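Local coordinates for protein nigritoxine (Vibrio nigripulchritudo, PDB 5M41) that is a bacterial toxin active against crustaceans and insects, built on a fold that was new when its structure was solved, at residues F127-F131 and W159-F164. Residue numbers count along the deposited sequence, not the author numbering.
Sequences FRQNF and WNLGYF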
ATOM      1  N   PHE A 127      -7.158 -44.481   6.931  1.00 44.78           N
ATOM      2  CA  PHE A 127      -6.600 -45.266   8.041  1.00 44.10           C
ATOM      3  C   PHE A 127      -5.208 -45.766   7.672  1.00 43.60           C
ATOM      4  O   PHE A 127      -4.253 -45.665   8.454  1.00 42.44           O
ATOM      5  CB  PHE A 127      -7.517 -46.442   8.405  1.00 45.96           C
ATOM      6  CG  PHE A 127      -8.735 -46.032   9.188  1.00 45.92           C
ATOM      7  CD1 PHE A 127      -8.736 -46.084  10.578  1.00 43.74           C
ATOM      8  CD2 PHE A 127      -9.867 -45.529   8.538  1.00 47.91           C
ATOM      9  CE1 PHE A 127      -9.854 -45.680  11.300  1.00 44.33           C
ATOM     10  CE2 PHE A 127     -10.990 -45.118   9.261  1.00 48.48           C
ATOM     11  CZ  PHE A 127     -10.983 -45.205  10.640  1.00 46.73           C
ATOM     12  N   ARG A 128      -5.092 -46.250   6.448  1.00 42.91           N
ATOM     13  CA  ARG A 128      -3.868 -46.818   5.977  1.00 44.44           C
ATOM     14  C   ARG A 128      -2.724 -45.805   5.971  1.00 41.93           C
ATOM     15  O   ARG A 128      -1.585 -46.185   6.248  1.00 39.37           O
ATOM     16  CB  ARG A 128      -4.064 -47.362   4.573  1.00 46.91           C
ATOM     17  CG  ARG A 128      -2.949 -48.301   4.151  1.00 50.45           C
ATOM     18  CD  ARG A 128      -3.315 -48.989   2.844  1.00 54.89           C
ATOM     19  NE  ARG A 128      -2.108 -49.428   2.169  1.00 59.37           N
ATOM     20  CZ  ARG A 128      -1.415 -48.678   1.318  1.00 60.68           C
ATOM     21  NH1 ARG A 128      -1.823 -47.448   1.017  1.00 60.03           N
ATOM     22  NH2 ARG A 128      -0.312 -49.166   0.764  1.00 63.59           N
ATOM     23  N   GLN A 129      -3.044 -44.551   5.631  1.00 41.72           N
ATOM     24  CA  GLN A 129      -2.101 -43.406   5.596  1.00 43.29           C
ATOM     25  C   GLN A 129      -1.438 -43.143   6.940  1.00 38.70           C
ATOM     26  O   GLN A 129      -0.421 -42.478   7.006  1.00 36.83           O
ATOM     27  CB  GLN A 129      -2.877 -42.117   5.321  1.00 46.03           C
ATOM     28  CG  GLN A 129      -2.931 -41.664   3.898  1.00 50.55           C
ATOM     29  CD  GLN A 129      -3.923 -40.521   3.730  1.00 49.47           C
ATOM     30  OE1 GLN A 129      -4.417 -39.921   4.706  1.00 47.30           O
ATOM     31  NE2 GLN A 129      -4.243 -40.230   2.482  1.00 56.23           N
ATOM     32  N   ASN A 130      -2.081 -43.584   8.012  1.00 37.21           N
ATOM     33  CA  ASN A 130      -1.593 -43.321   9.363  1.00 35.37           C
ATOM     34  C   ASN A 130      -0.432 -44.211   9.778  1.00 36.00           C
ATOM     35  O   ASN A 130       0.120 -44.049  10.888  1.00 34.89           O
ATOM     36  CB  ASN A 130      -2.742 -43.428  10.362  1.00 34.24           C
ATOM     37  CG  ASN A 130      -3.691 -42.237  10.298  1.00 35.06           C
ATOM     38  OD1 ASN A 130      -3.275 -41.138   9.976  1.00 35.57           O
ATOM     39  ND2 ASN A 130      -4.960 -42.445  10.643  1.00 32.89           N
ATOM     40  N   PHE A 131      -0.043 -45.130   8.880  1.00 34.72           N
ATOM     41  CA  PHE A 131       1.054 -46.042   9.121  1.00 35.10           C
ATOM     42  C   PHE A 131       2.254 -45.683   8.255  1.00 35.40           C
ATOM     43  O   PHE A 131       2.089 -45.222   7.135  1.00 36.28           O
ATOM     44  CB  PHE A 131       0.588 -47.494   8.875  1.00 35.52           C
ATOM     45  CG  PHE A 131      -0.517 -47.928   9.819  1.00 37.46           C
ATOM     46  CD1 PHE A 131      -0.222 -48.424  11.094  1.00 36.88           C
ATOM     47  CD2 PHE A 131      -1.858 -47.806   9.443  1.00 36.87           C
ATOM     48  CE1 PHE A 131      -1.244 -48.816  11.959  1.00 38.27           C
ATOM     49  CE2 PHE A 131      -2.882 -48.172  10.309  1.00 38.74           C
ATOM     50  CZ  PHE A 131      -2.575 -48.678  11.574  1.00 38.16           C
ATOM     51  N   TRP A 159      -5.917 -54.663   2.068  1.00 67.99           N
ATOM     52  CA  TRP A 159      -5.505 -54.091   3.367  1.00 61.43           C
ATOM     53  C   TRP A 159      -6.662 -53.841   4.326  1.00 59.75           C
ATOM     54  O   TRP A 159      -7.682 -53.268   3.935  1.00 58.80           O
ATOM     55  CB  TRP A 159      -4.689 -52.810   3.122  1.00 59.13           C
ATOM     56  CG  TRP A 159      -4.131 -52.211   4.387  1.00 57.72           C
ATOM     57  CD1 TRP A 159      -2.855 -52.375   4.922  1.00 58.00           C
ATOM     58  CD2 TRP A 159      -4.831 -51.333   5.335  1.00 56.08           C
ATOM     59  NE1 TRP A 159      -2.723 -51.674   6.102  1.00 56.41           N
ATOM     60  CE2 TRP A 159      -3.869 -51.030   6.404  1.00 53.53           C
ATOM     61  CE3 TRP A 159      -6.105 -50.785   5.398  1.00 56.23           C
ATOM     62  CZ2 TRP A 159      -4.199 -50.233   7.476  1.00 51.31           C
ATOM     63  CZ3 TRP A 159      -6.421 -49.972   6.492  1.00 55.68           C
ATOM     64  CH2 TRP A 159      -5.487 -49.699   7.500  1.00 52.71           C
ATOM     65  N   ASN A 160      -6.523 -54.268   5.588  1.00 57.26           N
ATOM     66  CA  ASN A 160      -7.500 -53.915   6.634  1.00 56.25           C
ATOM     67  C   ASN A 160      -6.951 -53.980   8.068  1.00 53.38           C
ATOM     68  O   ASN A 160      -5.853 -54.483   8.283  1.00 52.22           O
ATOM     69  CB  ASN A 160      -8.825 -54.709   6.481  1.00 58.10           C
ATOM     70  CG  ASN A 160      -8.684 -56.176   6.825  1.00 60.53           C
ATOM     71  OD1 ASN A 160      -8.413 -56.544   7.970  1.00 59.81           O
ATOM     72  ND2 ASN A 160      -8.908 -57.032   5.833  1.00 62.35           N
ATOM     73  N   LEU A 161      -7.723 -53.490   9.038  1.00 50.86           N
ATOM     74  CA  LEU A 161      -7.280 -53.460  10.444  1.00 51.16           C
ATOM     75  C   LEU A 161      -7.547 -54.719  11.297  1.00 52.08           C
ATOM     76  O   LEU A 161      -7.371 -54.692  12.527  1.00 49.20           O
ATOM     77  CB  LEU A 161      -7.863 -52.226  11.154  1.00 51.59           C
ATOM     78  CG  LEU A 161      -7.393 -50.818  10.760  1.00 50.92           C
ATOM     79  CD1 LEU A 161      -8.048 -49.821  11.701  1.00 49.37           C
ATOM     80  CD2 LEU A 161      -5.874 -50.663  10.818  1.00 48.50           C
ATOM     81  N   GLY A 162      -7.931 -55.828  10.653  1.00 53.84           N
ATOM     82  CA  GLY A 162      -8.154 -57.096  11.352  1.00 52.36           C
ATOM     83  C   GLY A 162      -7.037 -57.476  12.304  1.00 52.64           C
ATOM     84  O   GLY A 162      -7.290 -58.021  13.383  1.00 52.91           O
ATOM     85  N   TYR A 163      -5.802 -57.147  11.933  1.00 52.78           N
ATOM     86  CA  TYR A 163      -4.643 -57.495  12.770  1.00 54.40           C
ATOM     87  C   TYR A 163      -4.620 -56.825  14.158  1.00 51.97           C
ATOM     88  O   TYR A 163      -3.915 -57.283  15.059  1.00 51.68           O
ATOM     89  CB  TYR A 163      -3.318 -57.270  12.024  1.00 54.59           C
ATOM     90  CG  TYR A 163      -2.924 -55.822  11.820  1.00 55.91           C
ATOM     91  CD1 TYR A 163      -1.953 -55.224  12.629  1.00 57.07           C
ATOM     92  CD2 TYR A 163      -3.500 -55.054  10.800  1.00 56.48           C
ATOM     93  CE1 TYR A 163      -1.576 -53.898  12.441  1.00 54.99           C
ATOM     94  CE2 TYR A 163      -3.132 -53.729  10.608  1.00 57.76           C
ATOM     95  CZ  TYR A 163      -2.165 -53.161  11.426  1.00 56.62           C
ATOM     96  OH  TYR A 163      -1.788 -51.857  11.225  1.00 56.57           O
ATOM     97  N   PHE A 164      -5.407 -55.769  14.338  1.00 51.58           N
ATOM     98  CA  PHE A 164      -5.531 -55.120  15.644  1.00 50.41           C
ATOM     99  C   PHE A 164      -6.088 -56.104  16.692  1.00 54.31           C
ATOM    100  O   PHE A 164      -5.899 -55.923  17.890  1.00 53.63           O
ATOM    101  CB  PHE A 164      -6.425 -53.872  15.541  1.00 49.14           C
ATOM    102  CG  PHE A 164      -5.689 -52.595  15.180  1.00 47.55           C
ATOM    103  CD1 PHE A 164      -4.652 -52.586  14.237  1.00 46.35           C
ATOM    104  CD2 PHE A 164      -6.067 -51.380  15.767  1.00 46.81           C
ATOM    105  CE1 PHE A 164      -3.991 -51.398  13.908  1.00 46.30           C
ATOM    106  CE2 PHE A 164      -5.416 -50.184  15.434  1.00 44.78           C
ATOM    107  CZ  PHE A 164      -4.377 -50.197  14.506  1.00 45.43           C
TER
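Start with Trp-159, the residue most covered here: one face of its indole is covered by CA and CG of Arg-128. The Arg-128 CG sits 3.7 Å from the centroid of the Trp-159 five-membered ring, 14° off its normal, a CH-pi contact. The guanidinium stays above the same ring, but Arg-128 CZ is 5.6 Å from that centroid, at most a weak cation-pi attraction; its NH1 makes a salt bridge with Glu-125. A type I turn from Arg-128 to Phe-131 brings the Phe-131 ring round toward 159-164, beside the edge of the indole (Phe-131 CE2 to Trp-159 CZ2, 3.7 Å). Both segments lie over the antiparallel sheet containing strands 86-90 and 98-102, with Phe-127 and Leu-161 both resting on Leu-100. An Asx turn, Gly-162 N to Asn-160 OD1 at 2.8 Å, leads into the 3-10 segment whose side chains meet the Phe-131 ring: the Tyr-163 OH over one face, 3.2 Å from Phe-131 CE1, and Phe-164 CZ at the ring edge, 3.8 Å from Phe-131 CZ.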